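Local coordinates for protein rubisco operon transcriptional regulator (Synechocystis sp., PDB 5Y2W) that acts as a LysR-type transcriptional repressor, probably sensing the carbon and nitrogen state of the cell by binding 2-phosphoglycolate in its regulatory domain, at residues R12-V17 against E59-I64; D73-P78 against V189-G194; F79-L84 against K184-V189; S98-T103 against L176-F181. One frame throughout, in Å; residues are numbered along the deposited sequence.

Interaction 1: R12-V17 against E59-I64; sequences RLRLAV and EDDLYI
Arg14 and Asp61 meet at the point where the loop 59-61 runs into strand 62-65, and their contact extends a short parallel pairing of 12-17 with 62-64. The strand axes lie 4.7 Å apart at an angle of 20°. Followed outward, the Arg14 side chain stays on the loop: CB packs against Asp60 OD1 and Asp61 OD2, CD rests 3.6 Å from Glu59 O, and the chain then bends at chi3 (-142°), which sets NE off the line of the chain. At the tip, NH2 forms a salt bridge with Asp61 OD2 at 3.3 Å whose hydrogen bond is weak, with the oxygen at the edge of the guanidinium and the two planes 71° apart. One face of that guanidinium is covered by Arg12 CG. Asp61 OD2 has a shorter partner in the backbone Arg14 N, 2.8 Å away and nearly straight, so one carboxylate oxygen takes two donors from the same residue. Arg14 O in turn receives Asp61 N at 3.0 Å and, weakly, Leu62 N. Beyond this, Ala16 N to Leu62 O (3.0 Å) and Ile64 N to Ala16 O (2.9 Å) continue the pairing. Leu15 and Val17 lie alongside Leu62 and Ile64 on one face, while Ala16 CB touches Asp60 OD2, which also forms a salt bridge with Arg54, and Tyr63 on the other. Strand 39-46 pairs with the far edge of 12-17. Helices 24-35 and 199-211 cover the face bearing Leu15, Leu62 and Ile64, and helix 48-56 packs on Ala16 and Tyr63.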
# COMPACT_ATOMS: atom_id res chain seq x y z
N ARG A 12 16.46 16.93 7.00
CA ARG A 12 15.41 16.10 6.40
C ARG A 12 15.91 15.27 5.19
O ARG A 12 16.51 15.82 4.28
CB ARG A 12 14.26 16.97 5.92
CG ARG A 12 13.09 16.17 5.36
CD ARG A 12 12.32 15.38 6.43
NE ARG A 12 11.36 16.24 7.13
CZ ARG A 12 10.22 16.68 6.61
NH1 ARG A 12 9.44 17.47 7.33
NH2 ARG A 12 9.85 16.35 5.38
N LEU A 13 15.66 13.96 5.20
CA LEU A 13 15.89 13.07 4.03
C LEU A 13 14.55 12.72 3.39
O LEU A 13 13.66 12.25 4.08
CB LEU A 13 16.56 11.79 4.49
CG LEU A 13 16.69 10.69 3.43
CD1 LEU A 13 17.61 11.09 2.26
CD2 LEU A 13 17.20 9.45 4.14
N ARG A 14 14.41 12.97 2.09
CA ARG A 14 13.18 12.69 1.33
C ARG A 14 13.42 11.51 0.38
O ARG A 14 14.16 11.63 -0.61
CB ARG A 14 12.75 13.88 0.48
CG ARG A 14 12.04 14.97 1.25
CD ARG A 14 11.91 16.23 0.42
NE ARG A 14 12.11 17.40 1.25
CZ ARG A 14 13.29 17.79 1.76
NH1 ARG A 14 13.34 18.88 2.53
NH2 ARG A 14 14.42 17.11 1.51
N LEU A 15 12.77 10.39 0.69
CA LEU A 15 12.85 9.18 -0.13
C LEU A 15 11.54 8.94 -0.83
O LEU A 15 10.44 8.94 -0.20
CB LEU A 15 13.14 7.96 0.75
CG LEU A 15 14.35 8.12 1.66
CD1 LEU A 15 14.38 7.03 2.70
CD2 LEU A 15 15.63 8.13 0.83
N ALA A 16 11.64 8.67 -2.12
CA ALA A 16 10.51 8.08 -2.81
C ALA A 16 10.89 6.67 -3.27
O ALA A 16 11.98 6.45 -3.84
CB ALA A 16 9.99 8.96 -3.93
N VAL A 17 10.00 5.71 -2.96
CA VAL A 17 10.22 4.32 -3.27
C VAL A 17 9.05 3.68 -4.04
O VAL A 17 7.87 4.05 -3.90
CB VAL A 17 10.62 3.47 -2.02
CG1 VAL A 17 11.73 4.14 -1.23
CG2 VAL A 17 9.44 3.13 -1.11
N GLU A 59 11.52 16.15 -6.82
CA GLU A 59 10.87 16.25 -5.49
C GLU A 59 11.66 15.66 -4.32
O GLU A 59 11.53 16.09 -3.17
CB GLU A 59 9.45 15.70 -5.54
CG GLU A 59 8.56 16.48 -6.49
CD GLU A 59 7.10 16.09 -6.40
OE1 GLU A 59 6.54 16.20 -5.30
OE2 GLU A 59 6.50 15.67 -7.42
N ASP A 60 12.55 14.73 -4.60
CA ASP A 60 13.17 13.96 -3.53
C ASP A 60 14.67 13.94 -3.68
O ASP A 60 15.23 14.25 -4.74
CB ASP A 60 12.63 12.51 -3.58
CG ASP A 60 11.10 12.46 -3.48
OD1 ASP A 60 10.61 12.70 -2.37
OD2 ASP A 60 10.41 12.25 -4.51
N ASP A 61 15.32 13.52 -2.60
CA ASP A 61 16.73 13.27 -2.59
C ASP A 61 17.10 12.00 -3.34
O ASP A 61 17.97 12.00 -4.21
CB ASP A 61 17.16 13.16 -1.13
CG ASP A 61 16.93 14.46 -0.38
OD1 ASP A 61 17.35 15.51 -0.91
OD2 ASP A 61 16.29 14.46 0.69
N LEU A 62 16.42 10.91 -2.99
CA LEU A 62 16.68 9.62 -3.59
C LEU A 62 15.40 8.88 -3.98
O LEU A 62 14.33 9.06 -3.40
CB LEU A 62 17.50 8.78 -2.64
CG LEU A 62 18.94 9.21 -2.34
CD1 LEU A 62 19.47 8.35 -1.19
CD2 LEU A 62 19.87 9.14 -3.57
N TYR A 63 15.58 8.01 -4.98
CA TYR A 63 14.51 7.26 -5.55
C TYR A 63 14.95 5.80 -5.56
O TYR A 63 16.09 5.46 -5.91
CB TYR A 63 14.23 7.75 -6.95
CG TYR A 63 13.91 9.24 -7.03
CD1 TYR A 63 14.94 10.20 -7.19
CD2 TYR A 63 12.60 9.70 -6.96
CE1 TYR A 63 14.64 11.56 -7.23
CE2 TYR A 63 12.31 11.05 -7.03
CZ TYR A 63 13.34 11.97 -7.15
OH TYR A 63 13.04 13.29 -7.24
N ILE A 64 14.03 4.93 -5.18
CA ILE A 64 14.21 3.50 -5.37
C ILE A 64 13.25 2.96 -6.43
O ILE A 64 11.99 3.07 -6.36
CB ILE A 64 14.07 2.81 -4.05
CG1 ILE A 64 15.14 3.42 -3.13
CG2 ILE A 64 14.17 1.28 -4.21
CD1 ILE A 64 15.61 2.54 -1.99

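Interaction 2: D73-P78 against V189-G194; sequences DLNYQP and VANLAG
Tyr76 CB and Ala190 CB touch at 3.6 Å, a non-hydrogen-bonded pair in the antiparallel join of strands 74-78 and 189-192, whose directions differ by 164°. On either side of them are hydrogen-bonded pairs. Gln77 and Val189 exchange two bonds of 2.9 Å, Gln77 N to Val189 O and Val189 N to Gln77 O. Asn75 N reaches Asn191 O at 2.8 Å, and Asn191 N returns to Asn75 O at 3.0 Å. Past the strand end, Ala193 N still holds Asp73 O at 2.8 Å. With chi1 at 50°, Tyr76 CG is set between the backbone N and the carbonyl carbon, and the ring leads away from Ala190, with Leu74 CB at its edge, in plane. Leu74 turns back with its CD2 branch, which lies 3.4 Å from Asn191 O and also meets Leu192 CD2.

Further out, the Tyr188 ring makes an edge-to-face contact with Tyr76, Met55 of helix 48-56 packs on Leu74 and Leu192, and helix 199-211 covers Val189 and Gln77. Strand 186-192, returning from the other subdomain, slots in antiparallel between 62-65 and the edge strand 74-79, the strand order typical of the periplasmic-binding-protein-like fold of LysR effector domains.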
# COMPACT_ATOMS: atom_id res chain seq x y z
N ASP A 73 17.58 11.37 -16.72
CA ASP A 73 19.00 11.04 -16.62
C ASP A 73 19.31 10.90 -15.16
O ASP A 73 19.19 11.84 -14.42
CB ASP A 73 19.91 12.12 -17.27
CG ASP A 73 21.41 11.74 -17.23
OD1 ASP A 73 21.80 10.59 -16.89
OD2 ASP A 73 22.24 12.62 -17.56
N LEU A 74 19.73 9.71 -14.77
CA LEU A 74 19.89 9.32 -13.39
C LEU A 74 21.25 8.74 -13.15
O LEU A 74 21.78 7.99 -14.00
CB LEU A 74 18.91 8.17 -13.09
CG LEU A 74 17.45 8.56 -13.08
CD1 LEU A 74 16.56 7.33 -12.90
CD2 LEU A 74 17.23 9.57 -11.96
N ASN A 75 21.80 9.01 -11.97
CA ASN A 75 22.79 8.11 -11.45
C ASN A 75 22.06 7.01 -10.63
O ASN A 75 21.05 7.30 -10.03
CB ASN A 75 23.76 8.83 -10.55
CG ASN A 75 25.02 8.05 -10.35
OD1 ASN A 75 25.05 6.97 -9.75
ND2 ASN A 75 26.09 8.57 -10.92
N TYR A 76 22.61 5.79 -10.58
CA TYR A 76 22.10 4.75 -9.72
C TYR A 76 22.95 3.53 -9.53
O TYR A 76 23.76 3.16 -10.39
CB TYR A 76 20.73 4.26 -10.19
CG TYR A 76 20.62 3.90 -11.63
CD1 TYR A 76 20.81 2.60 -12.06
CD2 TYR A 76 20.23 4.82 -12.56
CE1 TYR A 76 20.63 2.25 -13.40
CE2 TYR A 76 20.07 4.50 -13.89
CZ TYR A 76 20.26 3.20 -14.31
OH TYR A 76 20.11 2.92 -15.65
N GLN A 77 22.70 2.87 -8.39
CA GLN A 77 23.36 1.61 -8.11
C GLN A 77 22.35 0.55 -7.74
O GLN A 77 21.44 0.84 -6.97
CB GLN A 77 24.28 1.76 -6.90
CG GLN A 77 25.21 2.94 -7.01
CD GLN A 77 26.17 2.99 -5.85
OE1 GLN A 77 26.90 2.05 -5.61
NE2 GLN A 77 26.13 4.08 -5.09
N PRO A 78 22.59 -0.70 -8.20
CA PRO A 78 21.78 -1.79 -7.70
C PRO A 78 22.22 -2.12 -6.30
O PRO A 78 23.40 -2.06 -6.02
CB PRO A 78 22.12 -2.94 -8.62
CG PRO A 78 23.58 -2.70 -9.00
CD PRO A 78 23.73 -1.20 -9.01
N VAL A 189 19.02 2.27 -6.19
CA VAL A 189 18.92 3.59 -5.57
C VAL A 189 19.57 4.64 -6.51
O VAL A 189 20.70 4.50 -6.98
CB VAL A 189 19.50 3.63 -4.15
CG1 VAL A 189 20.91 3.11 -4.13
CG2 VAL A 189 19.44 5.05 -3.59
N ALA A 190 18.77 5.65 -6.79
CA ALA A 190 18.99 6.56 -7.86
C ALA A 190 18.85 7.99 -7.36
O ALA A 190 18.21 8.22 -6.34
CB ALA A 190 17.99 6.30 -8.99
N ASN A 191 19.51 8.90 -8.07
CA ASN A 191 19.33 10.34 -7.93
C ASN A 191 19.49 10.99 -9.30
O ASN A 191 20.04 10.39 -10.24
CB ASN A 191 20.36 10.91 -6.98
CG ASN A 191 21.78 10.73 -7.49
OD1 ASN A 191 22.34 11.61 -8.12
ND2 ASN A 191 22.37 9.59 -7.20
N LEU A 192 18.94 12.19 -9.43
CA LEU A 192 19.01 12.94 -10.71
C LEU A 192 20.49 13.06 -11.10
O LEU A 192 21.33 13.35 -10.23
CB LEU A 192 18.32 14.32 -10.57
CG LEU A 192 16.77 14.35 -10.36
CD1 LEU A 192 16.13 15.72 -10.46
CD2 LEU A 192 16.04 13.42 -11.32
N ALA A 193 20.83 12.75 -12.35
CA ALA A 193 22.25 12.70 -12.75
C ALA A 193 22.90 14.07 -12.50
O ALA A 193 22.30 15.11 -12.83
CB ALA A 193 22.40 12.30 -14.21
N GLY A 194 24.09 14.08 -11.89
CA GLY A 194 24.83 15.33 -11.72
C GLY A 194 24.40 16.15 -10.51
O GLY A 194 25.18 16.99 -10.02

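Interaction 3: F79-L84 against K184-V189; sequences FLDNPL and KRRWYV. With PGA (2-phosphoglycolic acid), chain B.
Phe79-Leu84 and Lys184-Val189 pair in a roughly antiparallel sense, their directions 146° apart. Three backbone bonds join them, Phe79 N to Trp187 O (3.1 Å), Trp187 N to Leu80 O (2.7 Å) and Asn82 N to Arg185 O (2.6 Å). They form the paired crossover between the two subdomains of the periplasmic-binding-protein-like fold, with the 2-phosphoglycolate pocket beside it. Trp187 is the main packing surface: its CB lies off-centre over the Phe79 ring, Leu80 CD2 runs alongside CZ3 and CE3, and Asn82 CB sits over the face of the five-membered ring. The Phe79 ring brings its edge to Val189 N. Around the crossover, His162 stacks on Trp187, and Thr20, Thr19, Arg113 and Ser117 to Thr119 also bind the ligand.

Asn82 CG, anti to the backbone N (chi1 -178°), is thereby placed beside the indole, 3.4 Å from Trp187 NE1. Asn82 OD1 is held by Ser160 OG, and ND2 also bonds Ser66 OG, which fixes the amide as ND2 donates to ligand O1 at 2.7 Å. The chain of Arg185, extended from CG to NE, crosses Leu84 at CD, 3.5 Å from Leu84 CG. Two donors of the Arg185 guanidinium then reach one oxygen of the ligand carboxylate, O2: NE at 2.9 Å and NH2 at a modelled distance of 2.5 Å, which is short.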
# COMPACT_ATOMS: atom_id res chain seq x y z
N PHE A 79 21.27 -2.45 -5.43
CA PHE A 79 21.56 -2.85 -4.05
C PHE A 79 20.85 -4.12 -3.61
O PHE A 79 21.22 -4.68 -2.61
CB PHE A 79 21.26 -1.70 -3.07
CG PHE A 79 19.81 -1.31 -2.98
CD1 PHE A 79 19.29 -0.34 -3.81
CD2 PHE A 79 18.98 -1.91 -2.03
CE1 PHE A 79 17.96 0.03 -3.71
CE2 PHE A 79 17.65 -1.54 -1.92
CZ PHE A 79 17.13 -0.59 -2.76
N LEU A 80 19.88 -4.63 -4.37
CA LEU A 80 19.09 -5.80 -3.95
C LEU A 80 18.31 -6.32 -5.12
O LEU A 80 17.77 -5.58 -5.88
CB LEU A 80 18.13 -5.42 -2.76
CG LEU A 80 17.64 -6.57 -1.87
CD1 LEU A 80 18.77 -7.41 -1.28
CD2 LEU A 80 16.78 -6.05 -0.75
N ASP A 81 18.26 -7.62 -5.28
CA ASP A 81 17.45 -8.22 -6.31
C ASP A 81 15.98 -8.04 -6.00
O ASP A 81 15.59 -7.98 -4.84
CB ASP A 81 17.71 -9.72 -6.37
CG ASP A 81 19.10 -10.04 -6.87
OD1 ASP A 81 19.79 -9.11 -7.32
OD2 ASP A 81 19.49 -11.23 -6.81
N ASN A 82 15.19 -7.97 -7.06
CA ASN A 82 13.77 -7.82 -6.94
C ASN A 82 13.09 -8.82 -7.87
O ASN A 82 12.50 -8.45 -8.89
CB ASN A 82 13.40 -6.40 -7.30
CG ASN A 82 11.91 -6.15 -7.16
OD1 ASN A 82 11.21 -6.79 -6.32
ND2 ASN A 82 11.41 -5.24 -7.97
N PRO A 83 13.18 -10.09 -7.53
CA PRO A 83 12.56 -11.05 -8.42
C PRO A 83 11.01 -11.00 -8.36
O PRO A 83 10.44 -11.00 -7.26
CB PRO A 83 13.05 -12.37 -7.89
CG PRO A 83 13.25 -12.16 -6.45
CD PRO A 83 13.59 -10.69 -6.27
N LEU A 84 10.39 -10.92 -9.54
CA LEU A 84 8.94 -10.98 -9.68
C LEU A 84 8.49 -12.42 -9.94
O LEU A 84 9.02 -13.12 -10.82
CB LEU A 84 8.52 -10.15 -10.86
CG LEU A 84 8.96 -8.69 -10.92
CD1 LEU A 84 8.21 -7.99 -12.05
CD2 LEU A 84 8.76 -7.92 -9.64
N LYS A 184 13.76 -11.54 -13.60
CA LYS A 184 14.99 -11.01 -12.94
C LYS A 184 15.00 -9.47 -12.96
O LYS A 184 14.84 -8.86 -13.97
CB LYS A 184 16.23 -11.55 -13.63
CG LYS A 184 16.49 -13.03 -13.34
CD LYS A 184 17.56 -13.59 -14.28
CE LYS A 184 17.56 -15.10 -14.32
NZ LYS A 184 16.35 -15.62 -15.03
N ARG A 185 15.10 -8.86 -11.81
CA ARG A 185 14.87 -7.42 -11.74
C ARG A 185 15.58 -7.00 -10.47
O ARG A 185 15.85 -7.81 -9.59
CB ARG A 185 13.37 -7.24 -11.73
CG ARG A 185 12.78 -5.88 -11.60
CD ARG A 185 11.25 -6.08 -11.53
NE ARG A 185 10.45 -4.85 -11.40
CZ ARG A 185 10.16 -4.02 -12.40
NH1 ARG A 185 10.56 -4.32 -13.61
NH2 ARG A 185 9.42 -2.93 -12.21
N ARG A 186 15.88 -5.73 -10.34
CA ARG A 186 16.76 -5.36 -9.23
C ARG A 186 16.17 -4.10 -8.70
O ARG A 186 15.49 -3.43 -9.44
CB ARG A 186 18.17 -5.12 -9.77
CG ARG A 186 18.75 -6.36 -10.47
CD ARG A 186 20.18 -6.22 -10.93
NE ARG A 186 21.14 -6.41 -9.84
CZ ARG A 186 22.45 -6.07 -9.89
NH1 ARG A 186 23.00 -5.48 -10.97
NH2 ARG A 186 23.23 -6.30 -8.83
N TRP A 187 16.36 -3.84 -7.40
CA TRP A 187 16.14 -2.51 -6.87
C TRP A 187 17.40 -1.64 -7.02
O TRP A 187 18.50 -2.04 -6.66
CB TRP A 187 15.78 -2.60 -5.38
CG TRP A 187 14.37 -3.01 -5.06
CD1 TRP A 187 13.28 -2.95 -5.88
CD2 TRP A 187 13.92 -3.49 -3.82
NE1 TRP A 187 12.16 -3.38 -5.20
CE2 TRP A 187 12.53 -3.70 -3.93
CE3 TRP A 187 14.54 -3.70 -2.58
CZ2 TRP A 187 11.77 -4.18 -2.89
CZ3 TRP A 187 13.79 -4.20 -1.56
CH2 TRP A 187 12.39 -4.39 -1.71
N TYR A 188 17.21 -0.43 -7.51
CA TYR A 188 18.26 0.54 -7.66
C TYR A 188 17.98 1.72 -6.80
O TYR A 188 16.82 2.13 -6.68
CB TYR A 188 18.32 1.05 -9.08
CG TYR A 188 18.68 0.03 -10.13
CD1 TYR A 188 20.00 -0.36 -10.35
CD2 TYR A 188 17.68 -0.52 -10.96
CE1 TYR A 188 20.33 -1.26 -11.35
CE2 TYR A 188 17.99 -1.42 -11.94
CZ TYR A 188 19.32 -1.79 -12.14
OH TYR A 188 19.56 -2.68 -13.14
N VAL A 189 19.02 2.27 -6.19
CA VAL A 189 18.92 3.59 -5.57
C VAL A 189 19.57 4.64 -6.51
O VAL A 189 20.70 4.50 -6.98
CB VAL A 189 19.50 3.63 -4.15
CG1 VAL A 189 20.91 3.11 -4.13
CG2 VAL A 189 19.44 5.05 -3.59
P PGA B . 5.45 -0.88 -9.36
O1P PGA B . 6.98 -1.31 -9.04
O2P PGA B . 4.89 -0.39 -8.06
O3P PGA B . 4.81 -2.17 -9.91
O4P PGA B . 5.59 0.30 -10.24
C2 PGA B . 7.43 -2.21 -8.05
C1 PGA B . 8.51 -3.15 -8.55
O1 PGA B . 9.00 -4.01 -7.75
O2 PGA B . 8.88 -3.03 -9.74

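Interaction 4: S98-T103 against L176-F181; sequences SNIPIT and LDIDEF
Asp177 supplies acceptors to two successive amides of the loop 98-103, Asn99 N and Ile100 N. Its carboxylate OD2 receives Asn99 N at 3.1 Å and 167°, the donor standing 54° out of the carboxylate plane; Asp177 CG, anti to the backbone N (chi1 -177°), lies 3.9 Å from Asn99 N. The carbonyl O of Asp177 receives Ile100 N at 3.0 Å, here in the carbonyl plane. The return bond is the shortest of the three: Asp179 N to Ile100 O, 2.7 Å, nearly in line with the carbonyl. Ile100 therefore has both backbone polar atoms satisfied by 177-179, on either side of Ile178 in a single bridge. Ile178 CA-H also approaches Ile100 O.

Two turns set up the segment 176-181. Asp177 is the centre of an inverse gamma turn, with a weak Ile178 N to Leu176 O bond, and Ile178 to Phe181 is a type II turn closed by Phe181 N to Ile178 O. Asp179 lays its carboxyl group by the loop, OD2 being 3.5 Å from Pro101 CA.

Apolar contacts accompany these bonds. Ile178 CD1 meets Ile100 CG2 at 3.5 Å, and its CG2 branch reaches Ile102 CA. The Ile102 and Glu180 side chains cross at about a right angle, with Ile102 CD1 on Glu180 CG and also near the Phe181 ring. Val86 of strand 81-89 is touched by Leu176, Ile178 and Phe181, while helix 118-129 places Leu126 against Ile102 and Phe181.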
# COMPACT_ATOMS: atom_id res chain seq x y z
N SER A 98 6.52 -28.57 -10.58
CA SER A 98 7.81 -28.02 -10.98
C SER A 98 7.86 -27.91 -12.48
O SER A 98 7.14 -28.63 -13.14
CB SER A 98 8.96 -28.95 -10.57
OG SER A 98 8.83 -29.34 -9.23
N ASN A 99 8.74 -27.04 -12.98
CA ASN A 99 9.02 -26.91 -14.40
C ASN A 99 7.80 -26.67 -15.24
O ASN A 99 7.71 -27.17 -16.36
CB ASN A 99 9.77 -28.15 -14.88
CG ASN A 99 11.03 -28.37 -14.08
OD1 ASN A 99 11.13 -29.27 -13.25
ND2 ASN A 99 11.96 -27.44 -14.23
N ILE A 100 6.92 -25.82 -14.72
CA ILE A 100 5.69 -25.54 -15.36
C ILE A 100 5.98 -24.66 -16.53
O ILE A 100 6.52 -23.61 -16.35
CB ILE A 100 4.70 -24.83 -14.41
CG1 ILE A 100 4.38 -25.70 -13.20
CG2 ILE A 100 3.44 -24.51 -15.18
CD1 ILE A 100 3.81 -24.91 -12.03
N PRO A 101 5.60 -25.08 -17.74
CA PRO A 101 5.82 -24.26 -18.91
C PRO A 101 4.99 -23.02 -18.89
O PRO A 101 3.89 -22.99 -18.32
CB PRO A 101 5.36 -25.13 -20.08
CG PRO A 101 4.63 -26.28 -19.48
CD PRO A 101 4.93 -26.36 -18.04
N ILE A 102 5.51 -22.00 -19.53
CA ILE A 102 4.89 -20.72 -19.45
C ILE A 102 3.55 -20.75 -20.20
O ILE A 102 2.63 -20.04 -19.81
CB ILE A 102 5.82 -19.59 -19.96
CG1 ILE A 102 5.18 -18.23 -19.66
CG2 ILE A 102 6.09 -19.75 -21.45
CD1 ILE A 102 6.13 -17.06 -19.68
N THR A 103 3.47 -21.60 -21.23
CA THR A 103 2.22 -21.90 -21.94
C THR A 103 1.03 -22.30 -21.04
O THR A 103 -0.12 -21.98 -21.38
CB THR A 103 2.41 -23.06 -22.97
OG1 THR A 103 3.04 -24.20 -22.34
CG2 THR A 103 3.27 -22.59 -24.14
N LEU A 176 4.02 -20.32 -7.94
CA LEU A 176 4.03 -21.31 -8.99
C LEU A 176 5.37 -21.27 -9.75
O LEU A 176 5.84 -20.20 -10.22
CB LEU A 176 2.88 -21.06 -9.94
CG LEU A 176 1.46 -21.12 -9.34
CD1 LEU A 176 0.47 -20.91 -10.47
CD2 LEU A 176 1.20 -22.44 -8.63
N ASP A 177 5.97 -22.45 -9.90
CA ASP A 177 7.32 -22.60 -10.53
C ASP A 177 7.20 -22.63 -12.03
O ASP A 177 7.38 -23.67 -12.66
CB ASP A 177 8.01 -23.90 -10.03
CG ASP A 177 9.44 -24.08 -10.61
OD1 ASP A 177 10.13 -23.06 -10.90
OD2 ASP A 177 9.86 -25.24 -10.78
N ILE A 178 6.85 -21.49 -12.58
CA ILE A 178 6.59 -21.32 -13.97
C ILE A 178 7.90 -20.96 -14.64
O ILE A 178 8.65 -20.17 -14.08
CB ILE A 178 5.66 -20.13 -14.23
CG1 ILE A 178 4.40 -20.18 -13.38
CG2 ILE A 178 5.35 -20.04 -15.72
CD1 ILE A 178 3.51 -21.40 -13.56
N ASP A 179 8.14 -21.51 -15.84
CA ASP A 179 9.30 -21.16 -16.65
C ASP A 179 9.28 -19.68 -16.96
O ASP A 179 8.21 -19.08 -17.10
CB ASP A 179 9.28 -21.86 -18.01
CG ASP A 179 9.57 -23.38 -17.94
OD1 ASP A 179 10.08 -23.87 -16.91
OD2 ASP A 179 9.30 -24.05 -18.95
N GLU A 180 10.48 -19.13 -17.13
CA GLU A 180 10.74 -17.73 -17.38
C GLU A 180 10.58 -16.93 -16.11
O GLU A 180 10.76 -15.73 -16.13
CB GLU A 180 9.87 -17.16 -18.49
CG GLU A 180 9.86 -17.99 -19.77
CD GLU A 180 11.26 -18.25 -20.37
OE1 GLU A 180 11.38 -19.21 -21.15
OE2 GLU A 180 12.23 -17.51 -20.06
N PHE A 181 10.24 -17.59 -15.00
CA PHE A 181 10.16 -16.90 -13.75
C PHE A 181 11.28 -17.39 -12.88
O PHE A 181 11.67 -18.51 -13.02
CB PHE A 181 8.79 -17.12 -13.10
CG PHE A 181 7.73 -16.27 -13.74
CD1 PHE A 181 7.06 -16.72 -14.88
CD2 PHE A 181 7.47 -15.01 -13.24
CE1 PHE A 181 6.12 -15.94 -15.47
CE2 PHE A 181 6.54 -14.21 -13.85
CZ PHE A 181 5.87 -14.66 -14.98

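In the fold
Interactions 1 and 2 belong to one five-stranded sheet and are joined where strand 62-65 runs beside 186-192, Tyr63 O probably accepting a hydrogen bond from Ala190 N. Interaction 1 is the most buried, a parallel pairing closed by a carboxylate; interaction 2 is an antiparallel edge, more exposed. Interaction 3 shares Val189 and strand 186-192 with interaction 2, and packs Phe79 on Ile64 of interaction 1, but presents Asn82 and Arg185 to the ligand. Interaction 4 lies in the other subdomain, joining two loops by two backbone hydrogen bonds, a third to a carboxylate, and isoleucine contacts. It meets interaction 3 through Phe181 on Leu84 and lies about 36 Å, centre to centre, from interaction 1.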